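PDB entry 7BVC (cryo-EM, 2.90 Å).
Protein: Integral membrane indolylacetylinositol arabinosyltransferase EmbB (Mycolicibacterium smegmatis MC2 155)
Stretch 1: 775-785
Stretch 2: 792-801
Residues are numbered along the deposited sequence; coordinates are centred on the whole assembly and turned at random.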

# COMPACT_ATOMS: atom_id res chain seq x y z
N PRO B 775 3.13 32.67 11.90
CA PRO B 775 4.42 32.03 11.64
C PRO B 775 5.04 32.47 10.32
O PRO B 775 4.48 33.32 9.62
N ASP B 776 6.18 31.89 9.97
CA ASP B 776 6.96 32.40 8.84
C ASP B 776 6.37 31.96 7.50
O ASP B 776 5.98 32.80 6.68
N ARG B 777 6.31 30.65 7.27
CA ARG B 777 5.95 30.12 5.95
C ARG B 777 4.49 29.68 5.96
O ARG B 777 4.16 28.49 6.06
N ILE B 778 3.59 30.65 5.83
CA ILE B 778 2.16 30.41 5.73
C ILE B 778 1.70 30.93 4.38
O ILE B 778 1.84 32.13 4.09
N ILE B 779 1.15 30.05 3.55
CA ILE B 779 0.82 30.35 2.17
C ILE B 779 -0.65 30.06 1.92
O ILE B 779 -1.34 29.44 2.73
N ALA B 780 -1.13 30.51 0.76
CA ALA B 780 -2.54 30.42 0.40
C ALA B 780 -2.87 29.00 -0.06
O ALA B 780 -2.36 28.55 -1.09
N GLU B 781 -3.73 28.32 0.70
CA GLU B 781 -4.30 27.02 0.30
C GLU B 781 -3.21 25.98 0.02
O GLU B 781 -3.29 25.23 -0.95
N ALA B 782 -2.21 25.93 0.89
CA ALA B 782 -1.15 24.94 0.77
C ALA B 782 -0.41 24.86 2.10
O ALA B 782 -0.68 25.62 3.03
N ILE B 783 0.54 23.93 2.17
CA ILE B 783 1.37 23.76 3.36
C ILE B 783 2.82 23.66 2.92
O ILE B 783 3.27 22.61 2.44
N ARG B 784 3.56 24.76 3.05
CA ARG B 784 4.93 24.81 2.56
C ARG B 784 5.82 23.86 3.35
O ARG B 784 5.91 23.94 4.58
N LEU B 785 6.49 22.95 2.64
CA LEU B 785 7.42 22.01 3.22
C LEU B 785 8.85 22.51 2.99
O LEU B 785 9.07 23.62 2.51
N THR B 792 4.16 23.91 -7.38
CA THR B 792 4.00 24.97 -6.40
C THR B 792 3.61 26.28 -7.08
O THR B 792 3.69 26.44 -8.30
N ASP B 793 3.18 27.24 -6.25
CA ASP B 793 2.84 28.57 -6.71
C ASP B 793 4.06 29.47 -6.65
O ASP B 793 5.17 29.04 -6.33
N TYR B 794 3.86 30.76 -6.96
CA TYR B 794 4.97 31.70 -6.89
C TYR B 794 5.37 31.97 -5.45
O TYR B 794 6.56 32.06 -5.14
N ASP B 795 4.40 32.09 -4.55
CA ASP B 795 4.68 32.50 -3.17
C ASP B 795 5.37 31.43 -2.35
O ASP B 795 5.50 31.65 -1.14
N TRP B 796 5.81 30.29 -2.89
CA TRP B 796 6.61 29.37 -2.10
C TRP B 796 7.99 29.94 -1.81
O TRP B 796 8.54 29.71 -0.73
N ASN B 797 8.56 30.68 -2.76
CA ASN B 797 9.90 31.25 -2.64
C ASN B 797 9.76 32.76 -2.63
O ASN B 797 9.79 33.41 -3.69
N ARG B 798 9.59 33.33 -1.45
CA ARG B 798 9.42 34.76 -1.28
C ARG B 798 9.97 35.15 0.08
O ARG B 798 10.06 34.30 0.98
N PRO B 799 10.35 36.42 0.27
CA PRO B 799 10.88 36.83 1.57
C PRO B 799 9.85 36.65 2.68
O PRO B 799 8.65 36.87 2.48
N ILE B 800 10.33 36.23 3.85
CA ILE B 800 9.44 35.98 4.98
C ILE B 800 8.73 37.26 5.40
O ILE B 800 7.55 37.25 5.75
N LYS B 801 9.44 38.39 5.37
CA LYS B 801 8.87 39.67 5.72
C LYS B 801 8.38 40.38 4.45
O LYS B 801 8.43 39.84 3.35

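The two stretches run past each other as irregular loops, with no regular helix or strand in either, so no backbone ladder ties them together. Every hydrogen bond between them instead passes from an arginine side chain to a backbone carbonyl, and the rest of the contact, which buries 577 Å² in all, is packing. Three residues cover the largest areas, together nearly half of it: Trp796, Ile800 and Arg777.

Trp796 covers the most surface. Its CA-to-CB bond points sideways, but chi1 of -92°, between the usual wells, and chi2 of 58° bring the indole closer to the first stretch, where it lies along Ile779, Ala782, Ile783, Arg784 and Leu785. A broad, flat aromatic suits this place because one ring can meet several residues of an irregular segment at once. Ile779 points toward the second stretch; with chi1 p and chi2 t, its CD1 lies 3.7 Å from CD1 of Trp796 and 3.3 Å from NE1 of Trp796. Ala782 also points toward the second stretch, its CB 4.4 Å from NE1 of Trp796, a small methyl that adds a light contact beside the isoleucine. Farther along the indole, the backbone takes over: N of Leu785 is 3.6 Å from CH2 of Trp796, and O of Ile783 is 4.0 Å from CZ2 of Trp796.

Arg784 treats the same tryptophan in two ways. The aliphatic part of its side chain crosses a face of the indole, with CG 3.9 Å from the centroid of the six-membered ring of Trp796 and only 19° off the ring normal, a CH-pi contact. Chi1, chi2 and chi3 are all t, so the chain is extended and carries the guanidinium past the ring to the Trp796 backbone, where NE donates a hydrogen bond to O of Trp796 at 2.9 Å with a nearly straight angle of 163°. Arginine fits here because it joins a greasy stem to a charged, donor-rich end.

Arg777 makes the second such link. Its CA-to-CB bond is sideways, yet chi1 m, chi2 m and chi3 t bring its end closer to the second stretch, and NH2 donates to O of Arg798 at 2.7 Å, near the guanidinium plane. O of Trp796 lies over one face of this group, 4.2 Å from NH2 of Arg777. Over the opposite face sits Ile800, whose CG1 is 3.9 Å from CZ of Arg777. A guanidinium can accept such an apolar cover because its hydrogens point outward in its plane.

Ile800 points toward the first stretch with chi1 m and chi2 t. Besides covering Arg777, it places CG2 3.7 Å from CB of Asp776, with the closest approach at the aspartate's methylene; its chi1 is m. Asp795, chi1 p, also points inward, but its OD1 approaches CG2 of Ile779 at 3.3 Å without a hydrogen bond across the interface, a contact of packing rather than polar pairing.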

# COMPACT_ATOMS: atom_id res chain seq x y z
CB PRO B 775 4.08 30.53 11.64
CG PRO B 775 2.88 30.43 12.49
CD PRO B 775 2.09 31.68 12.23
CB ASP B 776 8.42 31.95 8.97
CG ASP B 776 9.09 32.51 10.20
OD1 ASP B 776 8.43 33.25 10.95
OD2 ASP B 776 10.29 32.22 10.41
CB ARG B 777 6.89 28.97 5.58
CG ARG B 777 8.36 29.36 5.58
CD ARG B 777 8.64 30.47 4.58
NE ARG B 777 10.02 30.44 4.11
CZ ARG B 777 10.48 31.20 3.12
NH1 ARG B 777 11.75 31.11 2.75
NH2 ARG B 777 9.68 32.06 2.51
CB ILE B 778 1.38 31.06 6.88
CG1 ILE B 778 1.91 30.56 8.23
CG2 ILE B 778 -0.09 30.74 6.77
CD1 ILE B 778 1.52 29.13 8.53
CB ILE B 779 1.71 29.57 1.18
CG1 ILE B 779 1.72 28.09 1.55
CG2 ILE B 779 3.12 30.12 1.19
CD1 ILE B 779 2.64 27.26 0.71
CB ALA B 780 -2.89 31.44 -0.68
CB GLU B 781 -5.21 27.18 -0.92
CG GLU B 781 -6.32 28.20 -0.73
CD GLU B 781 -7.18 28.36 -1.97
OE1 GLU B 781 -7.16 27.46 -2.83
OE2 GLU B 781 -7.87 29.40 -2.08
CB ALA B 782 -0.20 25.28 -0.38
CB ILE B 783 0.95 22.52 4.17
CG1 ILE B 783 -0.49 22.67 4.67
CG2 ILE B 783 1.89 22.30 5.35
CD1 ILE B 783 -1.04 21.43 5.33
CB ARG B 784 5.48 26.23 2.64
CG ARG B 784 6.78 26.41 1.89
CD ARG B 784 7.56 27.61 2.39
NE ARG B 784 8.73 27.89 1.55
CZ ARG B 784 9.87 27.20 1.59
NH1 ARG B 784 10.87 27.54 0.80
NH2 ARG B 784 10.00 26.19 2.43
CB LEU B 785 7.19 20.62 2.64
CG LEU B 785 5.83 20.00 2.95
CD1 LEU B 785 5.63 18.71 2.18
CD2 LEU B 785 5.68 19.77 4.44
CB THR B 792 5.29 25.16 -5.60
OG1 THR B 792 6.29 25.76 -6.44
CG2 THR B 792 5.80 23.83 -5.09
CB ASP B 793 1.70 29.14 -5.87
CG ASP B 793 0.40 28.40 -6.08
OD1 ASP B 793 0.17 27.90 -7.20
OD2 ASP B 793 -0.40 28.32 -5.13
CB TYR B 794 4.59 33.01 -7.59
CG TYR B 794 5.62 34.10 -7.42
CD1 TYR B 794 6.97 33.85 -7.61
CD2 TYR B 794 5.24 35.39 -7.07
CE1 TYR B 794 7.91 34.84 -7.45
CE2 TYR B 794 6.18 36.39 -6.91
CZ TYR B 794 7.51 36.11 -7.10
OH TYR B 794 8.45 37.10 -6.95
CB ASP B 795 3.38 32.94 -2.49
CG ASP B 795 2.28 31.91 -2.61
OD1 ASP B 795 2.34 30.88 -1.91
OD2 ASP B 795 1.35 32.13 -3.42
CB TRP B 796 6.74 28.03 -2.81
CG TRP B 796 5.71 27.03 -2.44
CD1 TRP B 796 4.36 27.17 -2.55
CD2 TRP B 796 5.94 25.73 -1.88
NE1 TRP B 796 3.73 26.03 -2.10
CE2 TRP B 796 4.68 25.13 -1.69
CE3 TRP B 796 7.09 25.01 -1.54
CZ2 TRP B 796 4.54 23.85 -1.16
CZ3 TRP B 796 6.94 23.74 -1.02
CH2 TRP B 796 5.68 23.18 -0.83
CB ASN B 797 10.79 30.77 -3.78
CG ASN B 797 10.56 29.31 -4.14
OD1 ASN B 797 10.81 28.42 -3.33
ND2 ASN B 797 10.06 29.07 -5.35
CB ARG B 798 7.95 35.17 -1.42
CG ARG B 798 7.58 35.68 -2.80
CD ARG B 798 6.10 36.02 -2.90
NE ARG B 798 5.79 37.31 -2.29
CZ ARG B 798 4.58 37.86 -2.29
NH1 ARG B 798 3.57 37.23 -2.87
NH2 ARG B 798 4.39 39.03 -1.71
CB PRO B 799 11.22 38.31 1.36
CG PRO B 799 10.41 38.73 0.17
CD PRO B 799 10.37 37.52 -0.71
CB ILE B 800 10.23 35.36 6.15
CG1 ILE B 800 10.85 34.03 5.73
CG2 ILE B 800 9.33 35.16 7.36
CD1 ILE B 800 11.49 33.27 6.86
CB LYS B 801 9.88 40.52 6.48
CG LYS B 801 10.60 39.79 7.60
CD LYS B 801 9.74 39.71 8.84
CE LYS B 801 10.53 39.18 10.02
NZ LYS B 801 9.67 38.99 11.23